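Local coordinates for tyrosine recombinase XerH (Helicobacter pylori, PDB 5JK0), which cuts and rejoins recombining DNA molecules at difH sites through tyrosine-based catalysis, serving chromosome segregation and the resolution of chromosome dimers, at a contact of chain A with DNA and the interface of chains A and B. Residues are numbered along the deposited sequence; one frame, centred on the assembly and turned at random. Chains: chain A/B, Tyrosine recombinase XerH.

Contact 1 seats A:Leu121, A:Ser122 and the start of helix 123-143 on three adenines of chain C, and contact 2 joins helix 12-30 of chain A to helix 107-117 of chain B. Tyrosine recombinases must grip their DNA and one another at once, and in XerH the N-terminal region takes part in both. The two contacts share no residue, and the centres of their C-alpha atoms lie about 29 Å apart. Their centres are about 21 Å and 28 Å, respectively, from A:Arg214 of the active site, so both probably act by placing subunit and DNA, not in the chemistry.

Contact 1: a contact of chain A with DNA. Residues chain A 121-122, 125, 128. With nucleotides of chain C.
A:Ser122 and A:Thr125 close on the phosphate of DA10 of chain C in a pattern common to DNA-binding helices: the N-terminal end of helix 123-143 meets the backbone while a residue one turn further on reads a base. The phosphate oxygen OP2 of DA10 accepts from A:Ser122 N at 3.0 Å, nearly straight at 170°, and from A:Thr125 OG1 at 2.6 Å. A:Leu121 borders the same oxygen, its CB 3.5 Å from DA10 OP2. With chi1 of 71°, A:Ser122 OG sits between its own backbone N and carbonyl carbon, capping the helix start by accepting from A:Thr125 N at 3.3 Å. It is also within bonding distance of DA10 O5' and A:Thr125 OG1; the direction between the hydroxyls is undecided, and the serine may give its proton to either, a link that may steady both.

A:Asn128 reaches into the major groove, CG anti to the carbonyl carbon (chi1 -66°). CB carries the amide towards the bases, and A:Asn128 CG lies 3.9 Å from DA11 N7. At the tip A:Asn128 ND2 donates to DA11 N7 at 3.1 Å, almost in the amide plane, whereas OD1 receives a weak bond from the adenine amino group N6. ND2 also meets a water that bonds to DA10 N7. Because the adenines are paired, their Hoogsteen edges face the major groove, and the amide is oriented to match DA11, though the N6 half is weak. The site helps seat the core-binding region on the duplex and may contribute to difH recognition.

Contact 2: the interface of chains A and B. Residues chain A 25, 29; chain B 94, 112.
A:Arg25 and B:Glu112 both have alpha-helical backbones and face each other across the subunit boundary, an example of an ion pair joining two helices. The arginine leaves its helix with CG anti to the backbone N and stays extended to NE; a turn about the CD-NE bond (chi4 -84°) then swings the guanidinium across the chain, so that NH1 and NH2 face the partner. There it grips the carboxylate end-on with two nitrogens, one for each oxygen. A:Arg25 NH1 forms a salt bridge with B:Glu112 OE2 at 2.8 Å, and NH2 of A:Arg25 hydrogen-bonds to B:Glu112 OE1 at 3.2 Å. The two side chains cross at about a right angle, and their flat groups are turned 54° apart: OE2 lies at the guanidinium edge, close to its plane, yet both nitrogens come from above the carboxylate plane.

Water extends the grip to either side. One molecule lies 2.9 Å from A:Arg25 NH2 and bonds to the backbone carbonyl of B:Thr94, whose CG2 methyl approaches the same nitrogen only loosely. Another links A:Thr29 OG1 to B:Glu112 OE2, 2.8 Å from the latter, giving that oxygen a further polar partner. The A:Thr29 methyl CG2 lies 4.1 Å from B:Glu112 CG, a light apolar contact. In the fold, A:Arg25 and A:Thr29 occupy the C-terminal part of helix 12-30, and they meet B:Glu112 on helix 107-117 and the loop residue B:Thr94, within one part of a larger interface that is not exactly two-fold.

Contact 1: a contact of chain A with DNA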
loop_
_atom_site.group_PDB
_atom_site.type_symbol
_atom_site.label_atom_id
_atom_site.label_comp_id
_atom_site.label_asym_id
_atom_site.label_seq_id
_atom_site.Cartn_x
_atom_site.Cartn_y
_atom_site.Cartn_z
ATOM N N LEU A 121 -15.204 12.671 35.619
ATOM C CA LEU A 121 -14.139 12.639 34.623
ATOM C C LEU A 121 -14.580 13.309 33.326
ATOM O O LEU A 121 -15.774 13.414 33.046
ATOM C CB LEU A 121 -13.706 11.197 34.356
ATOM C CG LEU A 121 -13.311 10.391 35.596
ATOM C CD1 LEU A 121 -12.858 8.990 35.208
ATOM C CD2 LEU A 121 -12.230 11.110 36.385
ATOM N N SER A 122 -13.608 13.757 32.534
ATOM C CA SER A 122 -13.895 14.471 31.295
ATOM C C SER A 122 -14.498 13.550 30.241
ATOM O O SER A 122 -14.477 12.328 30.385
ATOM C CB SER A 122 -12.625 15.126 30.745
ATOM O OG SER A 122 -11.723 14.151 30.246
ATOM N N THR A 125 -11.891 11.265 28.706
ATOM C CA THR A 125 -11.558 10.166 29.603
ATOM C C THR A 125 -12.632 9.083 29.548
ATOM O O THR A 125 -12.323 7.890 29.537
ATOM C CB THR A 125 -11.390 10.655 31.053
ATOM O OG1 THR A 125 -10.370 11.660 31.103
ATOM C CG2 THR A 125 -11.000 9.503 31.967
ATOM N N ASN A 128 -12.080 6.928 26.580
ATOM C CA ASN A 128 -11.009 5.961 26.795
ATOM C C ASN A 128 -11.490 4.734 27.565
ATOM O O ASN A 128 -11.118 3.605 27.241
ATOM C CB ASN A 128 -9.839 6.616 27.534
ATOM C CG ASN A 128 -9.149 7.688 26.706
ATOM O OD1 ASN A 128 -9.104 7.608 25.479
ATOM N ND2 ASN A 128 -8.606 8.694 27.376
ATOM P P DA C 9 -8.283 9.094 37.915
ATOM O OP1 DA C 9 -9.243 9.649 38.893
ATOM O OP2 DA C 9 -8.537 7.772 37.302
ATOM O "O5'" DA C 9 -8.082 10.167 36.743
ATOM C "C5'" DA C 9 -7.701 11.495 37.072
ATOM C "C4'" DA C 9 -7.283 12.279 35.839
ATOM O "O4'" DA C 9 -6.130 11.665 35.227
ATOM C "C3'" DA C 9 -8.339 12.382 34.731
ATOM O "O3'" DA C 9 -8.793 13.727 34.631
ATOM C "C2'" DA C 9 -7.598 11.937 33.454
ATOM C "C1'" DA C 9 -6.137 12.018 33.873
ATOM N N9 DA C 9 -5.260 11.108 33.142
ATOM C C8 DA C 9 -5.263 9.741 33.183
ATOM N N7 DA C 9 -4.357 9.187 32.410
ATOM C C5 DA C 9 -3.713 10.265 31.826
ATOM C C6 DA C 9 -2.651 10.352 30.903
ATOM N N6 DA C 9 -2.027 9.285 30.393
ATOM N N1 DA C 9 -2.251 11.584 30.523
ATOM C C2 DA C 9 -2.878 12.652 31.033
ATOM N N3 DA C 9 -3.885 12.695 31.904
ATOM C C4 DA C 9 -4.259 11.456 32.265
ATOM P P DA C 10 -9.959 14.125 33.600
ATOM O OP1 DA C 10 -10.586 15.362 34.114
ATOM O OP2 DA C 10 -10.791 12.927 33.353
ATOM O "O5'" DA C 10 -9.173 14.478 32.250
ATOM C "C5'" DA C 10 -8.164 15.481 32.261
ATOM C "C4'" DA C 10 -7.521 15.628 30.892
ATOM O "O4'" DA C 10 -6.634 14.506 30.642
ATOM C "C3'" DA C 10 -8.502 15.667 29.714
ATOM O "O3'" DA C 10 -8.204 16.773 28.868
ATOM C "C2'" DA C 10 -8.256 14.338 28.998
ATOM C "C1'" DA C 10 -6.789 14.104 29.305
ATOM N N9 DA C 10 -6.378 12.710 29.174
ATOM C C8 DA C 10 -7.017 11.610 29.674
ATOM N N7 DA C 10 -6.419 10.476 29.392
ATOM C C5 DA C 10 -5.313 10.859 28.651
ATOM C C6 DA C 10 -4.272 10.125 28.049
ATOM N N6 DA C 10 -4.180 8.791 28.106
ATOM N N1 DA C 10 -3.323 10.816 27.381
ATOM C C2 DA C 10 -3.416 12.149 27.325
ATOM N N3 DA C 10 -4.346 12.947 27.848
ATOM C C4 DA C 10 -5.274 12.232 28.505
ATOM P P DA C 11 -9.347 17.393 27.924
ATOM O OP1 DA C 11 -8.829 18.662 27.366
ATOM O OP2 DA C 11 -10.609 17.398 28.694
ATOM O "O5'" DA C 11 -9.501 16.317 26.748
ATOM C "C5'" DA C 11 -8.942 16.573 25.462
ATOM C "C4'" DA C 11 -7.444 16.315 25.450
ATOM O "O4'" DA C 11 -7.178 14.983 25.953
ATOM C "C3'" DA C 11 -6.792 16.395 24.064
ATOM O "O3'" DA C 11 -5.723 17.331 24.071
ATOM C "C2'" DA C 11 -6.295 14.971 23.790
ATOM C "C1'" DA C 11 -6.161 14.387 25.188
ATOM N N9 DA C 11 -6.350 12.938 25.220
ATOM C C8 DA C 11 -7.415 12.257 25.739
ATOM N N7 DA C 11 -7.319 10.953 25.623
ATOM C C5 DA C 11 -6.107 10.765 24.979
ATOM C C6 DA C 11 -5.424 9.606 24.559
ATOM N N6 DA C 11 -5.895 8.368 24.741
ATOM N N1 DA C 11 -4.233 9.769 23.946
ATOM C C2 DA C 11 -3.766 11.010 23.764
ATOM N N3 DA C 11 -4.317 12.173 24.111
ATOM C C4 DA C 11 -5.498 11.979 24.719
HETATM O O HOH W 1 -8.045 8.201 30.425
#

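Contact 2: the interface of chains A and B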
loop_
_atom_site.group_PDB
_atom_site.type_symbol
_atom_site.label_atom_id
_atom_site.label_comp_id
_atom_site.label_asym_id
_atom_site.label_seq_id
_atom_site.Cartn_x
_atom_site.Cartn_y
_atom_site.Cartn_z
ATOM N N ARG A 25 -1.610 -8.554 28.546
ATOM C CA ARG A 25 -0.353 -9.161 28.124
ATOM C C ARG A 25 -0.227 -9.130 26.605
ATOM O O ARG A 25 0.853 -8.883 26.065
ATOM C CB ARG A 25 -0.244 -10.598 28.633
ATOM C CG ARG A 25 1.094 -11.255 28.329
ATOM C CD ARG A 25 1.078 -12.734 28.673
ATOM N NE ARG A 25 2.355 -13.375 28.371
ATOM C CZ ARG A 25 2.696 -13.832 27.170
ATOM N NH1 ARG A 25 1.851 -13.722 26.153
ATOM N NH2 ARG A 25 3.881 -14.402 26.985
ATOM N N THR A 29 2.471 -6.879 23.691
ATOM C CA THR A 29 3.211 -7.459 22.577
ATOM C C THR A 29 2.771 -6.890 21.230
ATOM O O THR A 29 3.385 -7.174 20.202
ATOM C CB THR A 29 3.055 -8.994 22.538
ATOM O OG1 THR A 29 1.700 -9.333 22.212
ATOM C CG2 THR A 29 3.418 -9.604 23.883
ATOM N N THR B 94 7.142 -19.211 30.252
ATOM C CA THR B 94 6.109 -18.540 29.466
ATOM C C THR B 94 4.726 -18.856 30.030
ATOM O O THR B 94 3.894 -17.965 30.207
ATOM C CB THR B 94 6.162 -18.944 27.980
ATOM O OG1 THR B 94 7.400 -18.506 27.409
ATOM C CG2 THR B 94 5.011 -18.308 27.214
ATOM N N GLU B 112 6.228 -12.558 19.643
ATOM C CA GLU B 112 6.550 -12.041 20.969
ATOM C C GLU B 112 8.046 -11.775 21.104
ATOM O O GLU B 112 8.455 -10.789 21.716
ATOM C CB GLU B 112 6.084 -13.013 22.057
ATOM C CG GLU B 112 4.572 -13.142 22.161
ATOM C CD GLU B 112 4.135 -14.017 23.321
ATOM O OE1 GLU B 112 5.010 -14.604 23.993
ATOM O OE2 GLU B 112 2.914 -14.113 23.564
HETATM O O HOH W 2 4.747 -15.165 29.599
HETATM O O HOH W 3 1.212 -12.467 22.089
#